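Local structure of phage terminase large subunit (Thermus phage P7426, 7KS4) at residues A[179-184]-A[189-194]; A[151-156]-A[166-171]; A[135-140]-A[157-162]; A[28-33]-A[40-45]; A[35-40]-A[171-176]. The protein probably acts as the ATP-driven motor that packages viral DNA into empty capsids and as the nuclease that cuts it, this chain being the ATPase domain. All blocks are in the same frame, centred on the assembly; numbering follows the deposited sequence. Where two conformers were deposited one is given.

Contact 1. Residues A[179-184]-A[189-194]; sequences ALIIST and NWFYEF
I181 is the main bump on strand 179-183. Its two branches enter a hollow lined by three aromatic rings of helix 190-194. The CG2 methyl lies between W190 and F191, 3.9 Å from W190 CH2 and 3.9 Å from F191 CD1. The other branch carries CD1 to the rim of the F194 ring, 3.8 Å from CD2. The F191 ring lies under S183. Its CG stands anti to the backbone N (chi1 177°), which extends the ring to the strand. S183 CB sits over one ring face, a CH-pi contact of 3.8 Å to the centroid. I181 O meets the same ring at its edge, in plane. The strand and helix axes run at 124°. W164 of helix 161-175 also packs on W190, F194 and I181. S183 OG is bonded to A157 N and T184 O, away from the ring. The join is therefore apolar, and the hydroxyl serves the loop beside the predicted catalytic E155.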
# COMPACT_ATOMS: atom_id res chain seq x y z
N ALA A 179 -6.42 -3.29 -4.85
CA ALA A 179 -5.84 -3.51 -3.54
C ALA A 179 -4.34 -3.61 -3.71
O ALA A 179 -3.87 -4.31 -4.62
CB ALA A 179 -6.38 -4.78 -2.88
N LEU A 180 -3.62 -2.92 -2.85
CA LEU A 180 -2.18 -3.07 -2.69
C LEU A 180 -1.94 -3.70 -1.31
O LEU A 180 -2.18 -3.06 -0.29
CB LEU A 180 -1.47 -1.73 -2.83
CG LEU A 180 0.03 -1.71 -2.61
CD1 LEU A 180 0.76 -2.67 -3.55
CD2 LEU A 180 0.53 -0.28 -2.77
N ILE A 181 -1.47 -4.94 -1.31
CA ILE A 181 -1.37 -5.77 -0.11
C ILE A 181 0.11 -5.97 0.16
O ILE A 181 0.78 -6.70 -0.58
CB ILE A 181 -2.10 -7.11 -0.31
CG1 ILE A 181 -3.56 -6.83 -0.69
CG2 ILE A 181 -2.01 -7.98 0.95
CD1 ILE A 181 -4.32 -8.07 -1.15
N ILE A 182 0.61 -5.35 1.21
CA ILE A 182 2.04 -5.24 1.45
C ILE A 182 2.34 -5.72 2.86
O ILE A 182 1.60 -5.43 3.81
CB ILE A 182 2.55 -3.79 1.25
CG1 ILE A 182 1.87 -2.82 2.22
CG2 ILE A 182 2.28 -3.35 -0.17
CD1 ILE A 182 2.28 -1.36 2.05
N SER A 183 3.43 -6.47 3.01
CA SER A 183 3.78 -6.98 4.33
C SER A 183 5.17 -7.59 4.32
O SER A 183 5.66 -8.05 3.29
CB SER A 183 2.77 -8.05 4.79
OG SER A 183 2.90 -8.32 6.18
N THR A 184 5.80 -7.59 5.49
CA THR A 184 6.79 -8.62 5.72
C THR A 184 6.07 -9.93 6.03
O THR A 184 4.99 -9.90 6.63
CB THR A 184 7.72 -8.25 6.87
OG1 THR A 184 6.95 -8.17 8.08
CG2 THR A 184 8.40 -6.91 6.61
N ASN A 189 0.33 -18.26 5.78
CA ASN A 189 -1.04 -17.85 6.05
C ASN A 189 -1.66 -17.24 4.80
O ASN A 189 -1.16 -17.45 3.70
CB ASN A 189 -1.08 -16.87 7.23
CG ASN A 189 -0.39 -15.55 6.93
OD1 ASN A 189 0.09 -15.31 5.82
ND2 ASN A 189 -0.31 -14.70 7.94
N TRP A 190 -2.75 -16.49 4.96
CA TRP A 190 -3.46 -15.99 3.78
C TRP A 190 -2.58 -15.09 2.92
O TRP A 190 -2.72 -15.08 1.70
CB TRP A 190 -4.73 -15.24 4.20
CG TRP A 190 -4.49 -13.86 4.73
CD1 TRP A 190 -4.17 -13.52 6.02
CD2 TRP A 190 -4.57 -12.64 4.00
NE1 TRP A 190 -4.05 -12.16 6.12
CE2 TRP A 190 -4.29 -11.59 4.90
CE3 TRP A 190 -4.85 -12.33 2.67
CZ2 TRP A 190 -4.28 -10.25 4.51
CZ3 TRP A 190 -4.85 -10.99 2.28
CH2 TRP A 190 -4.56 -9.97 3.20
N PHE A 191 -1.65 -14.34 3.53
CA PHE A 191 -0.78 -13.46 2.75
C PHE A 191 0.13 -14.26 1.83
O PHE A 191 0.39 -13.85 0.70
CB PHE A 191 0.03 -12.58 3.69
CG PHE A 191 1.01 -11.69 2.98
CD1 PHE A 191 0.60 -10.52 2.37
CD2 PHE A 191 2.36 -12.01 2.96
CE1 PHE A 191 1.50 -9.69 1.73
CE2 PHE A 191 3.28 -11.18 2.32
CZ PHE A 191 2.84 -10.02 1.70
N TYR A 192 0.60 -15.42 2.31
CA TYR A 192 1.38 -16.32 1.47
C TYR A 192 0.56 -16.81 0.28
O TYR A 192 1.05 -16.86 -0.85
CB TYR A 192 1.86 -17.50 2.31
CG TYR A 192 2.31 -18.69 1.51
CD1 TYR A 192 3.46 -18.63 0.72
CD2 TYR A 192 1.59 -19.88 1.53
CE1 TYR A 192 3.87 -19.73 -0.03
CE2 TYR A 192 1.99 -20.98 0.80
CZ TYR A 192 3.14 -20.90 0.03
OH TYR A 192 3.53 -22.00 -0.70
N GLU A 193 -0.70 -17.19 0.53
CA GLU A 193 -1.55 -17.65 -0.55
C GLU A 193 -1.74 -16.57 -1.60
O GLU A 193 -1.60 -16.83 -2.81
CB GLU A 193 -2.90 -18.09 0.01
CG GLU A 193 -2.75 -19.19 1.03
CD GLU A 193 -4.03 -19.50 1.75
OE1 GLU A 193 -5.01 -18.72 1.64
OE2 GLU A 193 -4.03 -20.54 2.43
N PHE A 194 -2.08 -15.35 -1.17
CA PHE A 194 -2.29 -14.26 -2.11
C PHE A 194 -1.01 -13.92 -2.85
O PHE A 194 -1.04 -13.62 -4.05
CB PHE A 194 -2.83 -13.03 -1.38
CG PHE A 194 -4.32 -12.99 -1.28
CD1 PHE A 194 -5.04 -14.14 -0.97
CD2 PHE A 194 -5.02 -11.81 -1.48
CE1 PHE A 194 -6.41 -14.12 -0.88
CE2 PHE A 194 -6.40 -11.78 -1.39
CZ PHE A 194 -7.10 -12.94 -1.08

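Contact 2. Residues A[151-156]-A[166-171]; sequences VILDEA and EAIEPT
I168 overlaps V151 through its CG2 methyl, which sits against both valine branches. It is 3.8 Å from V151 CG1 and 4.0 Å from V151 CG2. The two side chains cross at about a right angle. This is the helix-on-strand packing of a beta-alpha-beta unit made of strand 150-153, helix 161-175 and strand 178-183. The strand carries the predicted Walker B motif of the P-loop ATPase fold. I168 CG2 is anti to the backbone N and points at V151. The CG1 branch runs on to CD1, which reaches L153 more loosely, 4.3 Å from L153 CD1. V151 and L153 face the helix. All three touching residues are buried. I71 of strand 67-72 also touches V151 and I168, while W164 and W190 cover L153.

The apolar face thus backs the strand that leads into D154 and E155. D154 is a magnesium ligand in another structure of this protein. Here D154 OD2 takes a bond from Q77, and E155, the predicted ATPase residue, is bonded through OE2 to T184 N. The helix is irregular, with a wider pi-type turn at 166-168 and a kink at P170 and T171, whose N atoms make no bond to the preceding turn. The carbonyl of I168 has a side-chain partner there: T171 OG1 donates to I168 O over 2.9 Å, in the carbonyl plane and on a lone pair.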
# COMPACT_ATOMS: atom_id res chain seq x y z
N VAL A 151 -7.65 0.22 -1.82
CA VAL A 151 -7.33 -0.06 -0.43
C VAL A 151 -5.88 -0.48 -0.35
O VAL A 151 -5.36 -1.14 -1.25
CB VAL A 151 -8.25 -1.15 0.17
CG1 VAL A 151 -8.07 -2.47 -0.56
CG2 VAL A 151 -7.98 -1.31 1.65
N ILE A 152 -5.22 -0.06 0.73
CA ILE A 152 -3.87 -0.49 1.05
C ILE A 152 -3.92 -1.25 2.36
O ILE A 152 -4.46 -0.75 3.35
CB ILE A 152 -2.91 0.71 1.16
CG1 ILE A 152 -2.87 1.48 -0.16
CG2 ILE A 152 -1.51 0.24 1.58
CD1 ILE A 152 -2.53 2.96 -0.00
N LEU A 153 -3.38 -2.47 2.36
CA LEU A 153 -3.22 -3.26 3.57
C LEU A 153 -1.74 -3.23 3.92
O LEU A 153 -0.91 -3.76 3.18
CB LEU A 153 -3.71 -4.70 3.40
CG LEU A 153 -5.21 -4.93 3.57
CD1 LEU A 153 -5.98 -4.32 2.42
CD2 LEU A 153 -5.51 -6.42 3.68
N ASP A 154 -1.42 -2.61 5.05
CA ASP A 154 -0.05 -2.52 5.53
C ASP A 154 0.18 -3.58 6.59
O ASP A 154 -0.70 -3.85 7.41
CB ASP A 154 0.23 -1.13 6.10
CG ASP A 154 1.71 -0.88 6.36
OD1 ASP A 154 2.55 -1.52 5.70
OD2 ASP A 154 2.02 -0.03 7.21
N GLU A 155 1.36 -4.20 6.57
CA GLU A 155 1.65 -5.39 7.37
C GLU A 155 0.47 -6.36 7.33
O GLU A 155 -0.04 -6.85 8.34
CB GLU A 155 2.02 -5.02 8.81
CG GLU A 155 3.52 -4.71 8.96
CD GLU A 155 4.40 -5.88 8.51
OE1 GLU A 155 4.38 -6.95 9.17
OE2 GLU A 155 5.09 -5.74 7.48
N ALA A 156 0.07 -6.67 6.09
CA ALA A 156 -1.10 -7.49 5.85
C ALA A 156 -0.99 -8.88 6.47
O ALA A 156 -2.00 -9.45 6.88
CB ALA A 156 -1.32 -7.62 4.34
N GLU A 166 -14.25 -10.45 4.67
CA GLU A 166 -15.57 -9.98 5.06
C GLU A 166 -15.72 -8.46 5.01
O GLU A 166 -16.78 -7.97 4.62
CB GLU A 166 -15.89 -10.48 6.48
CG GLU A 166 -15.88 -12.01 6.60
CD GLU A 166 -16.06 -12.49 8.02
OE1 GLU A 166 -16.23 -11.65 8.93
OE2 GLU A 166 -16.04 -13.73 8.24
N ALA A 167 -14.68 -7.71 5.36
CA ALA A 167 -14.82 -6.27 5.55
C ALA A 167 -14.20 -5.42 4.45
O ALA A 167 -14.51 -4.23 4.37
CB ALA A 167 -14.20 -5.86 6.89
N ILE A 168 -13.34 -5.99 3.60
CA ILE A 168 -12.64 -5.19 2.58
C ILE A 168 -13.00 -5.67 1.18
O ILE A 168 -13.52 -4.90 0.37
CB ILE A 168 -11.12 -5.23 2.82
CG1 ILE A 168 -10.80 -4.59 4.16
CG2 ILE A 168 -10.37 -4.49 1.70
CD1 ILE A 168 -9.51 -5.08 4.75
N GLU A 169 -12.76 -6.95 0.90
CA GLU A 169 -12.96 -7.44 -0.47
C GLU A 169 -14.36 -7.20 -1.01
O GLU A 169 -14.48 -6.83 -2.19
CB GLU A 169 -12.62 -8.93 -0.53
CG GLU A 169 -12.55 -9.51 -1.95
CD GLU A 169 -13.93 -9.90 -2.49
OE1 GLU A 169 -14.85 -10.11 -1.68
OE2 GLU A 169 -14.08 -9.97 -3.73
N PRO A 170 -15.45 -7.39 -0.25
CA PRO A 170 -16.78 -7.20 -0.85
C PRO A 170 -17.00 -5.79 -1.38
O PRO A 170 -17.52 -5.64 -2.49
CB PRO A 170 -17.74 -7.53 0.31
CG PRO A 170 -16.93 -8.37 1.25
CD PRO A 170 -15.53 -7.84 1.15
N THR A 171 -16.60 -4.77 -0.63
CA THR A 171 -16.80 -3.39 -1.07
C THR A 171 -15.96 -3.08 -2.30
O THR A 171 -16.42 -2.38 -3.21
CB THR A 171 -16.47 -2.42 0.06
OG1 THR A 171 -15.06 -2.45 0.32
CG2 THR A 171 -17.22 -2.80 1.34

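Contact 3. Residues A[135-140]-A[157-162]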
# COMPACT_ATOMS: atom_id res chain seq x y z
N LYS A 135 -7.42 3.02 8.90
CA LYS A 135 -8.23 2.05 9.62
C LYS A 135 -7.30 1.05 10.31
O LYS A 135 -6.16 0.84 9.89
CB LYS A 135 -9.20 1.31 8.69
CG LYS A 135 -10.30 2.18 8.11
CD LYS A 135 -11.22 2.70 9.19
CE LYS A 135 -12.39 3.47 8.61
NZ LYS A 135 -13.25 4.02 9.69
N SER A 136 -7.83 0.44 11.37
CA SER A 136 -7.09 -0.49 12.22
C SER A 136 -7.80 -1.84 12.26
O SER A 136 -9.01 -1.90 12.47
CB SER A 136 -6.96 0.06 13.64
OG SER A 136 -6.66 -0.97 14.56
N ALA A 137 -7.02 -2.91 12.10
CA ALA A 137 -7.58 -4.26 12.19
C ALA A 137 -8.01 -4.60 13.61
O ALA A 137 -8.97 -5.36 13.79
CB ALA A 137 -6.56 -5.29 11.70
N ASP A 138 -7.32 -4.06 14.63
CA ASP A 138 -7.69 -4.32 16.01
C ASP A 138 -8.86 -3.47 16.48
O ASP A 138 -9.11 -3.37 17.69
CB ASP A 138 -6.48 -4.10 16.94
CG ASP A 138 -6.02 -2.66 16.99
OD1 ASP A 138 -6.74 -1.76 16.51
OD2 ASP A 138 -4.91 -2.41 17.52
N ARG A 139 -9.59 -2.85 15.55
CA ARG A 139 -10.84 -2.16 15.85
C ARG A 139 -11.85 -2.52 14.77
O ARG A 139 -12.27 -1.68 13.98
CB ARG A 139 -10.62 -0.65 15.93
CG ARG A 139 -9.61 -0.22 16.98
CD ARG A 139 -10.13 -0.41 18.40
NE ARG A 139 -9.11 -0.11 19.40
CZ ARG A 139 -8.68 1.11 19.69
NH1 ARG A 139 -9.17 2.17 19.06
NH2 ARG A 139 -7.74 1.28 20.62
N PRO A 140 -12.26 -3.79 14.72
CA PRO A 140 -13.24 -4.20 13.70
C PRO A 140 -14.52 -3.38 13.74
O PRO A 140 -15.21 -3.28 12.71
CB PRO A 140 -13.52 -5.67 14.05
CG PRO A 140 -12.34 -6.12 14.85
CD PRO A 140 -11.85 -4.91 15.59
N ALA A 157 0.22 -9.46 6.52
CA ALA A 157 0.35 -10.81 7.05
C ALA A 157 -0.02 -10.87 8.53
O ALA A 157 -0.26 -11.97 9.05
CB ALA A 157 1.77 -11.33 6.84
N MET A 158 -0.07 -9.73 9.21
CA MET A 158 -0.50 -9.65 10.59
C MET A 158 -1.97 -9.28 10.73
O MET A 158 -2.47 -9.20 11.86
CB MET A 158 0.37 -8.64 11.35
CG MET A 158 1.78 -9.13 11.61
SD MET A 158 1.81 -10.53 12.75
CE MET A 158 1.49 -9.71 14.31
N ILE A 159 -2.68 -9.07 9.63
CA ILE A 159 -4.10 -8.76 9.65
C ILE A 159 -4.88 -10.06 9.48
O ILE A 159 -4.58 -10.82 8.55
CB ILE A 159 -4.47 -7.75 8.54
CG1 ILE A 159 -3.79 -6.40 8.81
CG2 ILE A 159 -5.98 -7.56 8.45
CD1 ILE A 159 -3.95 -5.39 7.69
N PRO A 160 -5.87 -10.35 10.32
CA PRO A 160 -6.64 -11.59 10.13
C PRO A 160 -7.32 -11.63 8.77
O PRO A 160 -7.87 -10.63 8.30
CB PRO A 160 -7.67 -11.54 11.27
CG PRO A 160 -7.08 -10.63 12.29
CD PRO A 160 -6.29 -9.61 11.52
N PHE A 161 -7.28 -12.81 8.14
CA PHE A 161 -7.90 -12.96 6.82
C PHE A 161 -9.34 -12.47 6.81
O PHE A 161 -9.81 -11.93 5.80
CB PHE A 161 -7.87 -14.42 6.37
CG PHE A 161 -8.45 -14.63 5.00
CD1 PHE A 161 -7.87 -14.04 3.89
CD2 PHE A 161 -9.59 -15.40 4.83
CE1 PHE A 161 -8.40 -14.22 2.64
CE2 PHE A 161 -10.13 -15.58 3.57
CZ PHE A 161 -9.54 -14.99 2.47
N SER A 162 -10.04 -12.63 7.93
CA SER A 162 -11.45 -12.26 8.00
C SER A 162 -11.66 -10.78 7.71
O SER A 162 -12.66 -10.39 7.10
CB SER A 162 -12.03 -12.62 9.37
OG SER A 162 -11.30 -11.98 10.40
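The puckered P160 ring meets A137 by its CD corner, with no face-on stacking. P160 CD lies 4.3 Å from A137 CB, a loose touch near the surface. The same methyl also meets I159. There A137 CB is 4.0 Å from I159 CG2 and 4.2 Å from I159 CG1, so it rests against both branches where they leave CB. The I159 torsion (chi1 -65°) sets CG2 anti to the backbone N and CG1 beside it. CD1 leads away from A137 and packs on D154 O. A137 is the bump here, and I159 with P160 forms the shallow seat.

A137 follows strand 126-136 of the central sheet, at the start of a type I turn from S136 to R139. R139 N closes that turn on S136 O at 3.3 Å. I159 and P160 belong to the link between the Walker B strand and helix 161-175 of the P-loop ATPase fold. The contact therefore ties the end of one strand to the loop that follows E155, the predicted ATPase residue. The nearest side-chain atoms of I159 and E155 are about 6 Å apart. I159 O accepts from W190 NE1 of helix 190-197.

Contact 4. Residues A[28-33]-A[40-45]. With SO4 (sulfate ion), chain H.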
# COMPACT_ATOMS: atom_id res chain seq x y z
N LEU A 28 9.12 1.06 -8.37
CA LEU A 28 8.72 1.30 -9.76
C LEU A 28 7.94 0.12 -10.31
O LEU A 28 6.93 0.31 -10.99
CB LEU A 28 9.96 1.58 -10.61
CG LEU A 28 9.73 2.18 -11.99
CD1 LEU A 28 8.92 3.47 -11.93
CD2 LEU A 28 11.09 2.43 -12.64
N ALA A 29 8.38 -1.10 -10.02
CA ALA A 29 7.65 -2.27 -10.51
C ALA A 29 6.22 -2.29 -9.98
O ALA A 29 5.28 -2.58 -10.72
CB ALA A 29 8.38 -3.55 -10.12
N ILE A 30 6.04 -1.96 -8.70
CA ILE A 30 4.70 -1.88 -8.12
C ILE A 30 3.87 -0.83 -8.85
O ILE A 30 2.70 -1.06 -9.18
CB ILE A 30 4.79 -1.58 -6.61
CG1 ILE A 30 5.41 -2.78 -5.89
CG2 ILE A 30 3.41 -1.20 -6.03
CD1 ILE A 30 5.66 -2.57 -4.41
N HIS A 31 4.45 0.35 -9.09
CA HIS A 31 3.70 1.43 -9.72
C HIS A 31 3.36 1.10 -11.17
O HIS A 31 2.30 1.51 -11.66
CB HIS A 31 4.49 2.74 -9.67
CG HIS A 31 4.73 3.25 -8.29
ND1 HIS A 31 3.73 3.36 -7.35
CD2 HIS A 31 5.86 3.69 -7.68
CE1 HIS A 31 4.23 3.84 -6.23
NE2 HIS A 31 5.52 4.05 -6.40
N ARG A 32 4.24 0.40 -11.88
CA ARG A 32 3.95 0.06 -13.28
C ARG A 32 2.91 -1.03 -13.40
O ARG A 32 2.29 -1.16 -14.47
CB ARG A 32 5.23 -0.37 -14.00
CG ARG A 32 6.20 0.77 -14.26
CD ARG A 32 7.30 0.37 -15.22
NE ARG A 32 8.34 1.38 -15.32
CZ ARG A 32 8.35 2.39 -16.20
NH1 ARG A 32 7.36 2.53 -17.08
NH2 ARG A 32 9.35 3.25 -16.20
N SER A 33 2.69 -1.81 -12.35
CA SER A 33 1.72 -2.90 -12.41
C SER A 33 0.30 -2.36 -12.48
O SER A 33 -0.08 -1.50 -11.68
CB SER A 33 1.87 -3.81 -11.20
OG SER A 33 0.82 -4.76 -11.16
N ALA A 40 2.92 -7.36 -2.29
CA ALA A 40 4.35 -7.12 -2.16
C ALA A 40 4.84 -7.72 -0.85
O ALA A 40 4.47 -7.27 0.24
CB ALA A 40 4.67 -5.62 -2.21
N CYS A 41 5.68 -8.75 -0.96
CA CYS A 41 6.32 -9.37 0.19
C CYS A 41 7.76 -8.87 0.20
O CYS A 41 8.60 -9.38 -0.55
CB CYS A 41 6.25 -10.89 0.11
SG CYS A 41 7.15 -11.72 1.44
N LEU A 42 8.03 -7.86 1.03
CA LEU A 42 9.31 -7.16 1.02
C LEU A 42 9.81 -7.02 2.45
O LEU A 42 9.03 -6.87 3.39
CB LEU A 42 9.21 -5.77 0.35
CG LEU A 42 8.42 -5.62 -0.96
CD1 LEU A 42 8.41 -4.17 -1.43
CD2 LEU A 42 8.98 -6.51 -2.07
N GLY A 43 11.13 -7.10 2.62
CA GLY A 43 11.72 -6.91 3.93
C GLY A 43 11.63 -5.47 4.39
O GLY A 43 11.25 -4.56 3.64
N ARG A 44 11.99 -5.26 5.65
CA ARG A 44 12.06 -3.90 6.18
C ARG A 44 12.98 -3.04 5.33
O ARG A 44 13.96 -3.53 4.76
CB ARG A 44 12.56 -3.92 7.62
CG ARG A 44 11.69 -4.68 8.56
CD ARG A 44 12.24 -4.61 9.97
NE ARG A 44 11.36 -5.27 10.93
CZ ARG A 44 11.59 -5.32 12.24
NH1 ARG A 44 12.68 -4.75 12.75
NH2 ARG A 44 10.73 -5.94 13.03
N GLN A 45 12.67 -1.75 5.27
CA GLN A 45 13.45 -0.75 4.55
C GLN A 45 13.32 -0.88 3.04
O GLN A 45 14.15 -0.35 2.30
CB GLN A 45 14.93 -0.80 4.96
CG GLN A 45 15.15 -0.69 6.46
CD GLN A 45 16.63 -0.64 6.83
OE1 GLN A 45 17.50 -1.05 6.05
NE2 GLN A 45 16.92 -0.14 8.02
S SO4 H . 15.12 -2.50 13.99
O1 SO4 H . 16.30 -2.35 14.83
O2 SO4 H . 14.76 -1.20 13.42
O3 SO4 H . 14.01 -2.99 14.81
O4 SO4 H . 15.38 -3.44 12.90
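The strand leading into the P-loop, the nucleotide-binding loop of this ATPase fold, packs here against helix 25-32. I30 carries the helix side of the contact. The I30 CD1 methyl rests on A40 CB at 3.9 Å and reaches L42 CD1 more loosely at 4.4 Å. The chain from CA to CD1 is extended (chi2 175°), which carries the terminal methyl onto A40, with L42 farther off. A40 and L42 both point to the helix from alternate positions of the strand. All three touching residues are buried. The two segments bury 69 Å² between them, so the overlap is small.

Beyond L42 the chain enters the ADP pocket, to which G43, R44 and Q45 belong. Q45 N is bonded to a beta-phosphate oxygen of ADP. L42 also packs on K48, so this strand side chain joins the contact to the phosphate-binding loop. The extended R44 side chain reaches a sulfate, probably from the crystallisation liquor, which R240 also binds. R44 NH1 makes a weak bond to sulfate O4, 3.0 Å long, at the guanidinium edge and in its plane.

Contact 5. Residues A[35-40]-A[171-176]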
# COMPACT_ATOMS: atom_id res chain seq x y z
N ALA A 35 -2.22 -4.57 -12.13
CA ALA A 35 -3.02 -5.63 -11.52
C ALA A 35 -3.93 -5.07 -10.43
O ALA A 35 -3.54 -4.19 -9.65
CB ALA A 35 -2.10 -6.70 -10.92
N LYS A 36 -5.16 -5.57 -10.39
CA LYS A 36 -6.10 -5.13 -9.37
C LYS A 36 -5.75 -5.67 -7.99
O LYS A 36 -6.23 -5.12 -6.99
CB LYS A 36 -7.53 -5.55 -9.75
CG LYS A 36 -7.98 -4.92 -11.06
CD LYS A 36 -9.22 -4.07 -10.88
CE LYS A 36 -9.52 -3.25 -12.13
NZ LYS A 36 -9.62 -4.09 -13.36
N ARG A 37 -4.92 -6.71 -7.91
CA ARG A 37 -4.43 -7.26 -6.65
C ARG A 37 -2.91 -7.30 -6.75
O ARG A 37 -2.36 -8.20 -7.39
CB ARG A 37 -5.00 -8.64 -6.36
CG ARG A 37 -6.52 -8.70 -6.37
CD ARG A 37 -7.14 -8.04 -5.14
NE ARG A 37 -8.60 -8.12 -5.21
CZ ARG A 37 -9.40 -7.14 -5.65
NH1 ARG A 37 -8.89 -5.99 -6.07
NH2 ARG A 37 -10.72 -7.32 -5.67
N ARG A 38 -2.26 -6.33 -6.14
CA ARG A 38 -0.80 -6.28 -6.06
C ARG A 38 -0.38 -6.69 -4.66
O ARG A 38 -0.83 -6.10 -3.67
CB ARG A 38 -0.30 -4.88 -6.39
CG ARG A 38 -0.46 -4.50 -7.86
CD ARG A 38 -0.08 -3.04 -8.10
NE ARG A 38 -1.06 -2.10 -7.55
CZ ARG A 38 -0.91 -0.78 -7.54
NH1 ARG A 38 0.19 -0.22 -8.04
NH2 ARG A 38 -1.86 -0.01 -7.03
N VAL A 39 0.48 -7.70 -4.58
CA VAL A 39 0.91 -8.29 -3.32
C VAL A 39 2.43 -8.14 -3.26
O VAL A 39 3.14 -8.72 -4.08
CB VAL A 39 0.50 -9.76 -3.20
CG1 VAL A 39 0.77 -10.28 -1.79
CG2 VAL A 39 -0.97 -9.95 -3.56
N ALA A 40 2.92 -7.36 -2.29
CA ALA A 40 4.35 -7.12 -2.16
C ALA A 40 4.84 -7.72 -0.85
O ALA A 40 4.47 -7.27 0.24
CB ALA A 40 4.67 -5.62 -2.21
N THR A 171 -16.60 -4.77 -0.63
CA THR A 171 -16.80 -3.39 -1.07
C THR A 171 -15.96 -3.08 -2.30
O THR A 171 -16.42 -2.38 -3.21
CB THR A 171 -16.47 -2.42 0.06
OG1 THR A 171 -15.06 -2.45 0.32
CG2 THR A 171 -17.22 -2.80 1.34
N LEU A 172 -14.72 -3.57 -2.34
CA LEU A 172 -13.86 -3.35 -3.50
C LEU A 172 -14.49 -3.89 -4.77
O LEU A 172 -14.54 -3.19 -5.79
CB LEU A 172 -12.51 -4.03 -3.29
CG LEU A 172 -11.32 -3.29 -2.72
CD1 LEU A 172 -10.13 -4.21 -2.95
CD2 LEU A 172 -11.09 -1.92 -3.36
N SER A 173 -14.95 -5.14 -4.75
CA SER A 173 -15.48 -5.76 -5.96
C SER A 173 -16.62 -4.95 -6.56
O SER A 173 -16.86 -5.03 -7.77
CB SER A 173 -15.93 -7.18 -5.65
OG SER A 173 -14.91 -7.89 -4.98
N VAL A 174 -17.32 -4.17 -5.74
CA VAL A 174 -18.42 -3.35 -6.23
C VAL A 174 -17.95 -2.42 -7.33
O VAL A 174 -18.40 -2.49 -8.48
CB VAL A 174 -19.05 -2.55 -5.07
CG1 VAL A 174 -20.09 -1.56 -5.58
CG2 VAL A 174 -19.66 -3.49 -4.08
N ARG A 175 -17.05 -1.49 -6.99
CA ARG A 175 -16.51 -0.54 -7.95
C ARG A 175 -15.31 -1.09 -8.70
O ARG A 175 -14.59 -0.31 -9.34
CB ARG A 175 -16.13 0.76 -7.24
CG ARG A 175 -17.20 1.84 -7.33
CD ARG A 175 -17.12 2.78 -6.15
NE ARG A 175 -17.17 4.18 -6.56
CZ ARG A 175 -16.95 5.21 -5.76
NH1 ARG A 175 -16.64 5.01 -4.48
NH2 ARG A 175 -17.02 6.45 -6.22
N ASP A 176 -15.08 -2.40 -8.64
CA ASP A 176 -13.91 -3.01 -9.26
C ASP A 176 -12.65 -2.26 -8.83
O ASP A 176 -11.79 -1.90 -9.64
CB ASP A 176 -14.04 -3.04 -10.78
CG ASP A 176 -13.09 -4.03 -11.42
OD1 ASP A 176 -12.58 -3.73 -12.52
OD2 ASP A 176 -12.86 -5.10 -10.83
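The charged pair is K36 and D176. K36 NZ lies 3.1 Å from D176 OD1, a salt bridge with a weak hydrogen bond. The lysine chain is roughly perpendicular to the aspartate side chain. It bends at chi2 and again at chi4, and its CD and CE lie against D176. K36 CD is 3.6 Å from D176 O. The aspartate CG is anti to its backbone N, which turns the carboxylate to the lysine. D176 follows helix 171-175 with positive phi, in a Schellman motif.

The van der Waals part is the L172 methyl on the R37 guanidinium. The CD1 methyl of L172 lies over one face of the group, 3.8 Å from R37 NH1. S173 OG is near the edge of the same group, but its hydrogen bond goes to E169 O.

Polar bonds hold the guanidinium in place. R37 NH1 donates to K36 O at 2.9 Å, and this acceptor lies close to the guanidinium plane. The nitrogen approaches from above the carbonyl plane, not on a lone pair. The same NH1 is also bonded to G177 O. These two bonds probably fix the rotation of the group, so its face stays turned to the leucine.

The contact joins the start of strand 37-42 to the end of helix 161-175 at the surface. Strand 178-183 runs beside strand 37-42, and its A179 touches both R37 and L172. F219 of strand 219-224 also packs on R37.

How the contacts relate
From the N terminus, contact 4 opens first on helix 25-32 and closes on strand 37-42, a short loop. Contact 5 opens within it and crosses it, with A40 common to both. It closes 131 residues later at the end of helix 161-175. Contacts 2 and 3 fall within that long loop. They cross each other, since 135-140 and 151-156 come before 157-162 and 166-171. Contact 1 follows last, in series with the rest. Contacts 1, 2, 4 and 5 attach helices 190-197, 161-175 and 25-32 to the central sheet; contact 3 ties the end of strand 126-136 to the loop before helix 161-175. Backbone bonds between strand 178-183 and its neighbours 150-153 and 37-42 link contact 1 to contacts 2, 4 and 5.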